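Local coordinates for N-terminal acetyltransferase B complex subunit MDM20 (Candida albicans, PDB 5K04), which serves as the non-catalytic, all-helical subunit of the NatB N-terminal acetyltransferase complex, probably holding and supporting its partner NAT3 for acetylation of protein N-termini, at residues Thr350-Tyr356 against Leu375-Ile380; Tyr409-Trp414 against Ser554-Leu559; Glu443-Tyr448 against Asn549-Glu555. The contacts are given in a common frame with arbitrary orientation. Numbering follows the deposited sequence.

Contact 1: residues Thr350-Tyr356 against Leu375-Ile380; sequences TDNWDVY and LTLRTI
An irregular loop, T350-N352, in which D351 alone is extended (psi 96°), enters the short helix 353-358 at W353; L375-I380 are regular turns of helix 372-383. The register pairs T350 with T379 (CA-CA 4.8 Å) and N352 with L375 (CA-CA 6.0 Å). T379 (chi1 m) is the hub. Its OG1 donates a very short hydrogen bond of 2.4 Å to T350 O, satisfying the carbonyl of a loop residue, and accepts a weak one of 3.4 Å from N352 ND2. A small hydroxyl suits this place because it can give and receive at once. N352 (chi1 m) is the N-cap of helix 353-358, but its side chain makes no capping bond: OD1 takes a hydrogen bond from R344, and ND2 also donates to Q349 O. T376 OG1 is paired with N373. W353 (chi1 m) brings its indole to helix 372-383, NE1 3.5 Å from T379 CG2 and CH2 4.2 Å from I380 CG1. Y356 CD1 meets T376 CG2 at 3.8 Å, and V355 CG1 meets L375 CD1 at 4.3 Å. The result is helix-helix packing of 353-358 and its lead-in loop on 372-383, consistent with the helical-repeat build of the TPR clan.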
loop_
_atom_site.group_PDB
_atom_site.type_symbol
_atom_site.label_atom_id
_atom_site.label_comp_id
_atom_site.label_asym_id
_atom_site.label_seq_id
_atom_site.Cartn_x
_atom_site.Cartn_y
_atom_site.Cartn_z
ATOM N N THR A 350 -4.809 -24.111 21.836
ATOM C CA THR A 350 -3.845 -23.033 21.996
ATOM C C THR A 350 -2.649 -23.405 22.860
ATOM O O THR A 350 -1.702 -22.617 22.936
ATOM C CB THR A 350 -4.521 -21.805 22.614
ATOM O OG1 THR A 350 -5.211 -22.210 23.801
ATOM C CG2 THR A 350 -5.488 -21.174 21.617
ATOM N N ASP A 351 -2.665 -24.566 23.512
ATOM C CA ASP A 351 -1.542 -25.017 24.341
ATOM C C ASP A 351 -0.723 -26.011 23.522
ATOM O O ASP A 351 -1.039 -27.205 23.469
ATOM C CB ASP A 351 -2.029 -25.628 25.651
ATOM C CG ASP A 351 -2.547 -24.583 26.624
ATOM O OD1 ASP A 351 -2.364 -23.370 26.366
ATOM O OD2 ASP A 351 -3.145 -24.977 27.646
ATOM N N ASN A 352 0.343 -25.513 22.891
ATOM C CA ASN A 352 1.046 -26.267 21.861
ATOM C C ASN A 352 2.558 -26.357 22.075
ATOM O O ASN A 352 3.277 -26.756 21.152
ATOM C CB ASN A 352 0.743 -25.654 20.487
ATOM C CG ASN A 352 -0.745 -25.719 20.132
ATOM O OD1 ASN A 352 -1.363 -26.787 20.189
ATOM N ND2 ASN A 352 -1.323 -24.572 19.764
ATOM N N TRP A 353 3.060 -26.009 23.263
ATOM C CA TRP A 353 4.488 -26.162 23.533
ATOM C C TRP A 353 4.927 -27.616 23.444
ATOM O O TRP A 353 6.084 -27.892 23.105
ATOM C CB TRP A 353 4.837 -25.586 24.907
ATOM C CG TRP A 353 4.588 -24.116 24.978
ATOM C CD1 TRP A 353 3.696 -23.471 25.792
ATOM C CD2 TRP A 353 5.213 -23.099 24.181
ATOM N NE1 TRP A 353 3.731 -22.121 25.548
ATOM C CE2 TRP A 353 4.653 -21.862 24.569
ATOM C CE3 TRP A 353 6.192 -23.112 23.188
ATOM C CZ2 TRP A 353 5.046 -20.645 24.001
ATOM C CZ3 TRP A 353 6.582 -21.898 22.622
ATOM C CH2 TRP A 353 6.006 -20.682 23.032
ATOM N N ASP A 354 4.023 -28.553 23.732
ATOM C CA ASP A 354 4.386 -29.965 23.640
ATOM C C ASP A 354 4.806 -30.324 22.218
ATOM O O ASP A 354 5.757 -31.087 22.018
ATOM C CB ASP A 354 3.223 -30.847 24.112
ATOM C CG ASP A 354 1.938 -30.608 23.322
ATOM O OD1 ASP A 354 1.643 -29.444 22.965
ATOM O OD2 ASP A 354 1.225 -31.591 23.051
ATOM N N VAL A 355 4.131 -29.754 21.215
ATOM C CA VAL A 355 4.492 -30.040 19.831
ATOM C C VAL A 355 5.765 -29.299 19.460
ATOM O O VAL A 355 6.645 -29.848 18.780
ATOM C CB VAL A 355 3.337 -29.674 18.885
ATOM C CG1 VAL A 355 3.720 -29.971 17.441
ATOM C CG2 VAL A 355 2.083 -30.424 19.266
ATOM N N TYR A 356 5.881 -28.040 19.903
ATOM C CA TYR A 356 7.125 -27.293 19.748
ATOM C C TYR A 356 8.323 -28.094 20.260
ATOM O O TYR A 356 9.348 -28.209 19.579
ATOM C CB TYR A 356 7.034 -25.946 20.469
ATOM C CG TYR A 356 8.375 -25.257 20.488
ATOM C CD1 TYR A 356 8.827 -24.557 19.373
ATOM C CD2 TYR A 356 9.215 -25.357 21.592
ATOM C CE1 TYR A 356 10.074 -23.958 19.365
ATOM C CE2 TYR A 356 10.469 -24.771 21.597
ATOM C CZ TYR A 356 10.894 -24.065 20.487
ATOM O OH TYR A 356 12.133 -23.468 20.498
ATOM N N LEU A 375 1.690 -22.913 15.331
ATOM C CA LEU A 375 1.095 -23.268 16.616
ATOM C C LEU A 375 1.611 -22.374 17.740
ATOM O O LEU A 375 0.822 -21.884 18.561
ATOM C CB LEU A 375 1.378 -24.741 16.925
ATOM C CG LEU A 375 0.713 -25.664 15.905
ATOM C CD1 LEU A 375 0.616 -27.117 16.386
ATOM C CD2 LEU A 375 -0.672 -25.121 15.589
ATOM N N THR A 376 2.928 -22.137 17.777
ATOM C CA THR A 376 3.506 -21.346 18.862
ATOM C C THR A 376 3.014 -19.900 18.818
ATOM O O THR A 376 2.738 -19.302 19.870
ATOM C CB THR A 376 5.040 -21.414 18.818
ATOM O OG1 THR A 376 5.551 -20.842 17.605
ATOM C CG2 THR A 376 5.493 -22.847 18.907
ATOM N N LEU A 377 2.877 -19.326 17.614
ATOM C CA LEU A 377 2.368 -17.959 17.516
ATOM C C LEU A 377 0.937 -17.871 18.046
ATOM O O LEU A 377 0.610 -16.983 18.841
ATOM C CB LEU A 377 2.456 -17.461 16.073
ATOM C CG LEU A 377 1.975 -16.024 15.817
ATOM C CD1 LEU A 377 2.800 -15.008 16.602
ATOM C CD2 LEU A 377 2.005 -15.709 14.342
ATOM N N ARG A 378 0.086 -18.824 17.659
ATOM C CA ARG A 378 -1.254 -18.905 18.232
ATOM C C ARG A 378 -1.203 -19.002 19.757
ATOM O O ARG A 378 -1.966 -18.335 20.462
ATOM C CB ARG A 378 -2.000 -20.109 17.637
ATOM C CG ARG A 378 -2.595 -19.874 16.247
ATOM C CD ARG A 378 -3.089 -21.170 15.621
ATOM N NE ARG A 378 -3.778 -20.963 14.342
ATOM C CZ ARG A 378 -5.089 -21.134 14.142
ATOM N NH1 ARG A 378 -5.882 -21.518 15.137
ATOM N NH2 ARG A 378 -5.613 -20.922 12.938
ATOM N N THR A 379 -0.310 -19.838 20.289
ATOM C CA THR A 379 -0.173 -19.899 21.737
ATOM C C THR A 379 0.274 -18.554 22.292
ATOM O O THR A 379 -0.270 -18.074 23.290
ATOM C CB THR A 379 0.804 -21.009 22.135
ATOM O OG1 THR A 379 0.312 -22.268 21.667
ATOM C CG2 THR A 379 0.931 -21.081 23.655
ATOM N N ILE A 380 1.237 -17.907 21.632
ATOM C CA ILE A 380 1.732 -16.639 22.152
ATOM C C ILE A 380 0.645 -15.577 22.079
ATOM O O ILE A 380 0.411 -14.841 23.045
ATOM C CB ILE A 380 3.012 -16.220 21.406
ATOM C CG1 ILE A 380 4.190 -17.069 21.885
ATOM C CG2 ILE A 380 3.308 -14.759 21.627
ATOM C CD1 ILE A 380 5.473 -16.878 21.073
#

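Contact 2: residues Tyr409-Trp414 against Ser554-Leu559; sequences YKLKLW and SEWNGL
In this TPR-clan helical scaffold, the first turns of helix 409-419 receive a non-repetitive segment, S554-L559, 140 residues further on. S554-W556 form a 3-10 turn, followed by a type II beta turn from W556 to L559 closed by L559 N to W556 O at 2.8 Å; G558, with phi 84° and psi 0°, fits a position where a CB would strike the preceding carbonyl. K410 and E555 set the register, their CA atoms 4.8 Å apart.

Y409 (chi1 p) brings its ring edge to the loop, with CE1 3.7 Å from S554 O; both residues also pack on P17 of the NAT3 chain. The methylenes of K410 (m, t, m, m) pass over two carbonyls, CD 3.6 Å from S554 O and CE 3.4 Å from N557 O, and make their apolar contact where CE lies 4.0 Å from L559 CD1. Its buried charge is met by a salt bridge to E374. N557, alongside, hydrogen-bonds Q53 of NAT3, so the turn faces the catalytic partner. The CA-to-CB bond of L413 is directed toward the loop, its CB 3.9 Å from E555 CB and its CD1 4.2 Å from S554 CB, a branched side chain filling the space beside the 3-10 turn. The carboxylate of E555 forms a salt bridge with K417.

W414 (m, chi2 99°) ends the walk, a residue large enough to reach across and polar at one atom. The edge of its six-membered ring meets the face of W556 in a T-shaped pair, centroids 5.0 Å apart and planes at 81°, while W414 NE1 donates a 2.8 Å hydrogen bond to E555 O.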
loop_
_atom_site.group_PDB
_atom_site.type_symbol
_atom_site.label_atom_id
_atom_site.label_comp_id
_atom_site.label_asym_id
_atom_site.label_seq_id
_atom_site.Cartn_x
_atom_site.Cartn_y
_atom_site.Cartn_z
ATOM N N TYR A 409 8.433 -14.106 9.101
ATOM C CA TYR A 409 8.059 -12.702 9.145
ATOM C C TYR A 409 6.941 -12.448 10.150
ATOM O O TYR A 409 6.917 -11.389 10.788
ATOM C CB TYR A 409 7.678 -12.218 7.739
ATOM C CG TYR A 409 6.359 -12.727 7.198
ATOM C CD1 TYR A 409 5.152 -12.169 7.602
ATOM C CD2 TYR A 409 6.315 -13.745 6.257
ATOM C CE1 TYR A 409 3.935 -12.623 7.101
ATOM C CE2 TYR A 409 5.084 -14.219 5.755
ATOM C CZ TYR A 409 3.906 -13.659 6.181
ATOM O OH TYR A 409 2.694 -14.098 5.675
ATOM N N LYS A 410 6.012 -13.395 10.317
ATOM C CA LYS A 410 4.928 -13.161 11.265
ATOM C C LYS A 410 5.476 -12.988 12.672
ATOM O O LYS A 410 5.033 -12.105 13.413
ATOM C CB LYS A 410 3.898 -14.294 11.215
ATOM C CG LYS A 410 3.058 -14.283 9.937
ATOM C CD LYS A 410 1.733 -15.001 10.116
ATOM C CE LYS A 410 1.893 -16.469 10.371
ATOM N NZ LYS A 410 2.503 -17.166 9.233
ATOM N N LEU A 411 6.455 -13.808 13.050
ATOM C CA LEU A 411 7.069 -13.652 14.364
ATOM C C LEU A 411 7.760 -12.305 14.470
ATOM O O LEU A 411 7.730 -11.669 15.532
ATOM C CB LEU A 411 8.066 -14.786 14.642
ATOM C CG LEU A 411 7.604 -16.250 14.604
ATOM C CD1 LEU A 411 8.795 -17.223 14.847
ATOM C CD2 LEU A 411 6.489 -16.514 15.605
ATOM N N LYS A 412 8.403 -11.864 13.378
ATOM C CA LYS A 412 9.082 -10.570 13.365
ATOM C C LYS A 412 8.095 -9.420 13.529
ATOM O O LYS A 412 8.334 -8.490 14.313
ATOM C CB LYS A 412 9.867 -10.413 12.069
ATOM C CG LYS A 412 11.138 -11.245 12.027
ATOM C CD LYS A 412 11.936 -10.966 10.785
ATOM C CE LYS A 412 13.260 -11.739 10.781
ATOM N NZ LYS A 412 14.071 -11.263 9.609
ATOM N N LEU A 413 6.971 -9.474 12.808
ATOM C CA LEU A 413 5.990 -8.396 12.918
ATOM C C LEU A 413 5.463 -8.303 14.337
ATOM O O LEU A 413 5.328 -7.205 14.888
ATOM C CB LEU A 413 4.838 -8.617 11.937
ATOM C CG LEU A 413 5.200 -8.595 10.451
ATOM C CD1 LEU A 413 3.983 -8.889 9.607
ATOM C CD2 LEU A 413 5.779 -7.277 10.086
ATOM N N TRP A 414 5.179 -9.455 14.953
ATOM C CA TRP A 414 4.650 -9.460 16.310
ATOM C C TRP A 414 5.686 -8.931 17.297
ATOM O O TRP A 414 5.350 -8.161 18.204
ATOM C CB TRP A 414 4.197 -10.876 16.685
ATOM C CG TRP A 414 2.798 -11.144 16.271
ATOM C CD1 TRP A 414 2.385 -11.819 15.150
ATOM C CD2 TRP A 414 1.605 -10.701 16.936
ATOM N NE1 TRP A 414 1.015 -11.841 15.089
ATOM C CE2 TRP A 414 0.509 -11.157 16.168
ATOM C CE3 TRP A 414 1.358 -9.959 18.097
ATOM C CZ2 TRP A 414 -0.827 -10.899 16.530
ATOM C CZ3 TRP A 414 0.029 -9.713 18.471
ATOM C CH2 TRP A 414 -1.047 -10.183 17.681
ATOM N N SER A 554 -1.213 -8.982 7.776
ATOM C CA SER A 554 -0.197 -9.988 7.466
ATOM C C SER A 554 0.270 -10.743 8.704
ATOM O O SER A 554 0.579 -11.934 8.615
ATOM C CB SER A 554 0.987 -9.332 6.757
ATOM O OG SER A 554 0.567 -8.811 5.508
ATOM N N GLU A 555 0.310 -10.089 9.871
ATOM C CA GLU A 555 0.737 -10.793 11.077
ATOM C C GLU A 555 -0.326 -11.745 11.605
ATOM O O GLU A 555 -0.065 -12.447 12.592
ATOM C CB GLU A 555 1.152 -9.784 12.160
ATOM C CG GLU A 555 0.024 -9.178 13.001
ATOM C CD GLU A 555 -0.576 -7.928 12.385
ATOM O OE1 GLU A 555 -0.642 -7.872 11.142
ATOM O OE2 GLU A 555 -0.990 -7.007 13.139
ATOM N N TRP A 556 -1.499 -11.789 10.960
ATOM C CA TRP A 556 -2.616 -12.653 11.333
ATOM C C TRP A 556 -2.881 -13.743 10.309
ATOM O O TRP A 556 -3.875 -14.467 10.440
ATOM C CB TRP A 556 -3.898 -11.834 11.507
ATOM C CG TRP A 556 -3.892 -10.877 12.664
ATOM C CD1 TRP A 556 -3.690 -9.520 12.612
ATOM C CD2 TRP A 556 -4.111 -11.196 14.044
ATOM N NE1 TRP A 556 -3.774 -8.978 13.869
ATOM C CE2 TRP A 556 -4.039 -9.978 14.771
ATOM C CE3 TRP A 556 -4.366 -12.386 14.735
ATOM C CZ2 TRP A 556 -4.188 -9.922 16.167
ATOM C CZ3 TRP A 556 -4.523 -12.333 16.127
ATOM C CH2 TRP A 556 -4.434 -11.102 16.824
ATOM N N ASN A 557 -2.031 -13.860 9.289
ATOM C CA ASN A 557 -2.269 -14.787 8.189
ATOM C C ASN A 557 -2.274 -16.216 8.702
ATOM O O ASN A 557 -1.290 -16.677 9.286
ATOM C CB ASN A 557 -1.201 -14.609 7.113
ATOM C CG ASN A 557 -1.664 -15.065 5.748
ATOM O OD1 ASN A 557 -2.455 -14.390 5.094
ATOM N ND2 ASN A 557 -1.164 -16.212 5.305
ATOM N N GLY A 558 -3.401 -16.907 8.512
ATOM C CA GLY A 558 -3.564 -18.247 9.029
ATOM C C GLY A 558 -4.006 -18.305 10.468
ATOM O O GLY A 558 -4.162 -19.408 11.011
ATOM N N LEU A 559 -4.201 -17.154 11.106
ATOM C CA LEU A 559 -4.743 -17.071 12.452
ATOM C C LEU A 559 -6.084 -16.366 12.398
ATOM O O LEU A 559 -6.406 -15.670 11.433
ATOM C CB LEU A 559 -3.827 -16.299 13.407
ATOM C CG LEU A 559 -2.393 -16.720 13.701
ATOM C CD1 LEU A 559 -1.479 -16.456 12.519
ATOM C CD2 LEU A 559 -1.935 -15.918 14.888
#

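Contact 3: residues Glu443-Tyr448 against Asn549-Glu555; sequences ETLNYY and NRDFKSE
Helix 440-445 gives way after L445 to a 3-10 turn at Y447-Y448, and the irregular segment N549-E555 runs alongside. T444 and R550 are nearest (CA-CA 4.1 Å), and D551 N donates to T444 O at 2.8 Å, using a carbonyl at the helix's end. CA-to-CB of E443 runs sideways, but chi1 t and chi2 p carry the carboxylate to N549, OE2 accepting from N549 ND2 at 2.8 Å; a water joins OE2 to N549 N, while OE1 is held by S505 and Y469. Y447 (chi1 p), whose CA-to-CB bond points toward the loop, donates from OH to D551 O at 2.5 Å, and its ring lies oblique to that of F552, centroids 4.7 Å apart and planes at 50°. Tyrosine suits this place, combining aromatic surface with a terminal hydroxyl. Y448 (chi1 m) brings OH to 3.5 Å from E555 OE1, and one water links both to D551 O; a second joins Y447 OH to E555 OE2, which also pairs with K417. In D551, chi1 t places OD1 to accept from K553 N (3.0 Å) and S554 N (2.9 Å), and OD2 takes a very short 2.4 Å bond from S554 OG. N16 of the NAT3 chain hydrogen-bonds both D551 and T444. The local signature is an Asx turn and Asx motif docked on a helix end at the NatB subunit interface.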
loop_
_atom_site.group_PDB
_atom_site.type_symbol
_atom_site.label_atom_id
_atom_site.label_comp_id
_atom_site.label_asym_id
_atom_site.label_seq_id
_atom_site.Cartn_x
_atom_site.Cartn_y
_atom_site.Cartn_z
ATOM N N GLU A 443 4.743 1.965 2.388
ATOM C CA GLU A 443 3.414 2.559 2.483
ATOM C C GLU A 443 2.488 1.697 3.333
ATOM O O GLU A 443 1.616 2.229 4.031
ATOM C CB GLU A 443 2.841 2.804 1.080
ATOM C CG GLU A 443 1.328 2.952 1.021
ATOM C CD GLU A 443 0.820 4.281 1.549
ATOM O OE1 GLU A 443 1.626 5.228 1.691
ATOM O OE2 GLU A 443 -0.400 4.374 1.800
ATOM N N THR A 444 2.703 0.375 3.342
ATOM C CA THR A 444 1.810 -0.521 4.073
ATOM C C THR A 444 2.317 -0.908 5.461
ATOM O O THR A 444 1.500 -1.315 6.295
ATOM C CB THR A 444 1.519 -1.797 3.246
ATOM O OG1 THR A 444 2.729 -2.509 2.951
ATOM C CG2 THR A 444 0.843 -1.424 1.932
ATOM N N LEU A 445 3.628 -0.760 5.742
ATOM C CA LEU A 445 4.245 -1.293 6.967
ATOM C C LEU A 445 4.933 -0.247 7.844
ATOM O O LEU A 445 5.329 -0.563 8.974
ATOM C CB LEU A 445 5.267 -2.385 6.595
ATOM C CG LEU A 445 4.594 -3.584 5.905
ATOM C CD1 LEU A 445 5.620 -4.603 5.418
ATOM C CD2 LEU A 445 3.547 -4.235 6.851
ATOM N N ASN A 446 5.141 0.951 7.321
ATOM C CA ASN A 446 5.621 2.159 7.977
ATOM C C ASN A 446 5.258 2.281 9.451
ATOM O O ASN A 446 6.088 2.625 10.297
ATOM C CB ASN A 446 4.973 3.309 7.222
ATOM C CG ASN A 446 5.640 4.563 7.407
ATOM O OD1 ASN A 446 6.326 4.761 8.397
ATOM N ND2 ASN A 446 5.434 5.474 6.462
ATOM N N TYR A 447 3.964 2.094 9.712
ATOM C CA TYR A 447 3.384 2.373 11.012
ATOM C C TYR A 447 3.995 1.510 12.107
ATOM O O TYR A 447 3.877 1.860 13.286
ATOM C CB TYR A 447 1.881 2.163 10.930
ATOM C CG TYR A 447 1.460 0.698 10.902
ATOM C CD1 TYR A 447 1.248 -0.008 12.095
ATOM C CD2 TYR A 447 1.250 0.021 9.694
ATOM C CE1 TYR A 447 0.852 -1.370 12.089
ATOM C CE2 TYR A 447 0.849 -1.340 9.682
ATOM C CZ TYR A 447 0.661 -2.026 10.882
ATOM O OH TYR A 447 0.271 -3.343 10.869
ATOM N N TYR A 448 4.640 0.387 11.741
ATOM C CA TYR A 448 5.402 -0.396 12.710
ATOM C C TYR A 448 6.533 0.414 13.333
ATOM O O TYR A 448 7.025 0.045 14.401
ATOM C CB TYR A 448 5.978 -1.671 12.058
ATOM C CG TYR A 448 5.006 -2.830 11.959
ATOM C CD1 TYR A 448 4.742 -3.651 13.060
ATOM C CD2 TYR A 448 4.349 -3.098 10.771
ATOM C CE1 TYR A 448 3.839 -4.714 12.979
ATOM C CE2 TYR A 448 3.444 -4.142 10.669
ATOM C CZ TYR A 448 3.196 -4.959 11.776
ATOM O OH TYR A 448 2.303 -5.986 11.659
ATOM N N ASN A 549 -3.799 2.695 3.483
ATOM C CA ASN A 549 -3.394 1.447 2.859
ATOM C C ASN A 549 -2.536 0.594 3.792
ATOM O O ASN A 549 -1.898 -0.373 3.343
ATOM C CB ASN A 549 -2.641 1.748 1.562
ATOM C CG ASN A 549 -3.377 2.739 0.684
ATOM O OD1 ASN A 549 -4.534 2.522 0.320
ATOM N ND2 ASN A 549 -2.715 3.857 0.362
ATOM N N ARG A 550 -2.522 0.913 5.080
ATOM C CA ARG A 550 -1.709 0.165 6.025
ATOM C C ARG A 550 -2.162 -1.291 6.111
ATOM O O ARG A 550 -3.339 -1.611 5.934
ATOM C CB ARG A 550 -1.762 0.846 7.392
ATOM C CG ARG A 550 -1.000 2.177 7.370
ATOM C CD ARG A 550 -1.223 2.943 8.644
ATOM N NE ARG A 550 -2.648 3.186 8.842
ATOM C CZ ARG A 550 -3.135 3.942 9.823
ATOM N NH1 ARG A 550 -2.296 4.512 10.685
ATOM N NH2 ARG A 550 -4.451 4.138 9.930
ATOM N N ASP A 551 -1.198 -2.166 6.409
ATOM C CA ASP A 551 -1.371 -3.621 6.467
ATOM C C ASP A 551 -1.463 -4.050 7.929
ATOM O O ASP A 551 -0.446 -4.208 8.598
ATOM C CB ASP A 551 -0.197 -4.293 5.763
ATOM C CG ASP A 551 -0.233 -5.813 5.835
ATOM O OD1 ASP A 551 -1.190 -6.400 6.365
ATOM O OD2 ASP A 551 0.735 -6.408 5.336
ATOM N N PHE A 552 -2.693 -4.229 8.418
ATOM C CA PHE A 552 -2.981 -4.739 9.751
ATOM C C PHE A 552 -3.337 -6.221 9.740
ATOM O O PHE A 552 -3.903 -6.724 10.715
ATOM C CB PHE A 552 -4.130 -3.943 10.389
ATOM C CG PHE A 552 -3.845 -2.472 10.527
ATOM C CD1 PHE A 552 -2.825 -2.025 11.350
ATOM C CD2 PHE A 552 -4.589 -1.538 9.829
ATOM C CE1 PHE A 552 -2.560 -0.673 11.484
ATOM C CE2 PHE A 552 -4.322 -0.187 9.948
ATOM C CZ PHE A 552 -3.311 0.252 10.777
ATOM N N LYS A 553 -3.016 -6.923 8.664
ATOM C CA LYS A 553 -3.481 -8.282 8.427
ATOM C C LYS A 553 -2.372 -9.322 8.356
ATOM O O LYS A 553 -2.572 -10.447 8.819
ATOM C CB LYS A 553 -4.294 -8.333 7.118
ATOM C CG LYS A 553 -5.662 -7.647 7.202
ATOM C CD LYS A 553 -6.242 -7.561 5.816
ATOM C CE LYS A 553 -7.650 -7.004 5.827
ATOM N NZ LYS A 553 -8.155 -6.836 4.424
ATOM N N SER A 554 -1.213 -8.982 7.776
ATOM C CA SER A 554 -0.197 -9.988 7.466
ATOM C C SER A 554 0.270 -10.743 8.704
ATOM O O SER A 554 0.579 -11.934 8.615
ATOM C CB SER A 554 0.987 -9.332 6.757
ATOM O OG SER A 554 0.567 -8.811 5.508
ATOM N N GLU A 555 0.310 -10.089 9.871
ATOM C CA GLU A 555 0.737 -10.793 11.077
ATOM C C GLU A 555 -0.326 -11.745 11.605
ATOM O O GLU A 555 -0.065 -12.447 12.592
ATOM C CB GLU A 555 1.152 -9.784 12.160
ATOM C CG GLU A 555 0.024 -9.178 13.001
ATOM C CD GLU A 555 -0.576 -7.928 12.385
ATOM O OE1 GLU A 555 -0.642 -7.872 11.142
ATOM O OE2 GLU A 555 -0.990 -7.007 13.139
HETATM O O HOH W 1 -1.570 4.505 4.239
HETATM O O HOH W 2 -0.273 -4.442 13.243
HETATM O O HOH W 3 0.836 -6.529 9.461
#

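Overall arrangement
All three contacts are largely buried, though they lie successively nearer the centre of the chain (about 33, 19 and 8 Å between centres); exposed D351 and partly exposed W353 mark the more open edge of contact 1. Contact 1 joins neighbours in sequence, whereas contacts 2 and 3 bring helices 409-419 and 440-445 to one loop more than 100 residues later, sharing S554 and E555. Helix 372-383 ties the first two together: R378 NH2 probably hydrogen-bonds G558 O at 2.8 Å and L377 packs on W414. The chemistry differs: a threonine hydroxyl and apolar contacts in contact 1, an edge-to-face tryptophan pair and lysine methylenes in contact 2, water-linked polar groups in contact 3. NAT3 touches contacts 2 and 3 but not contact 1.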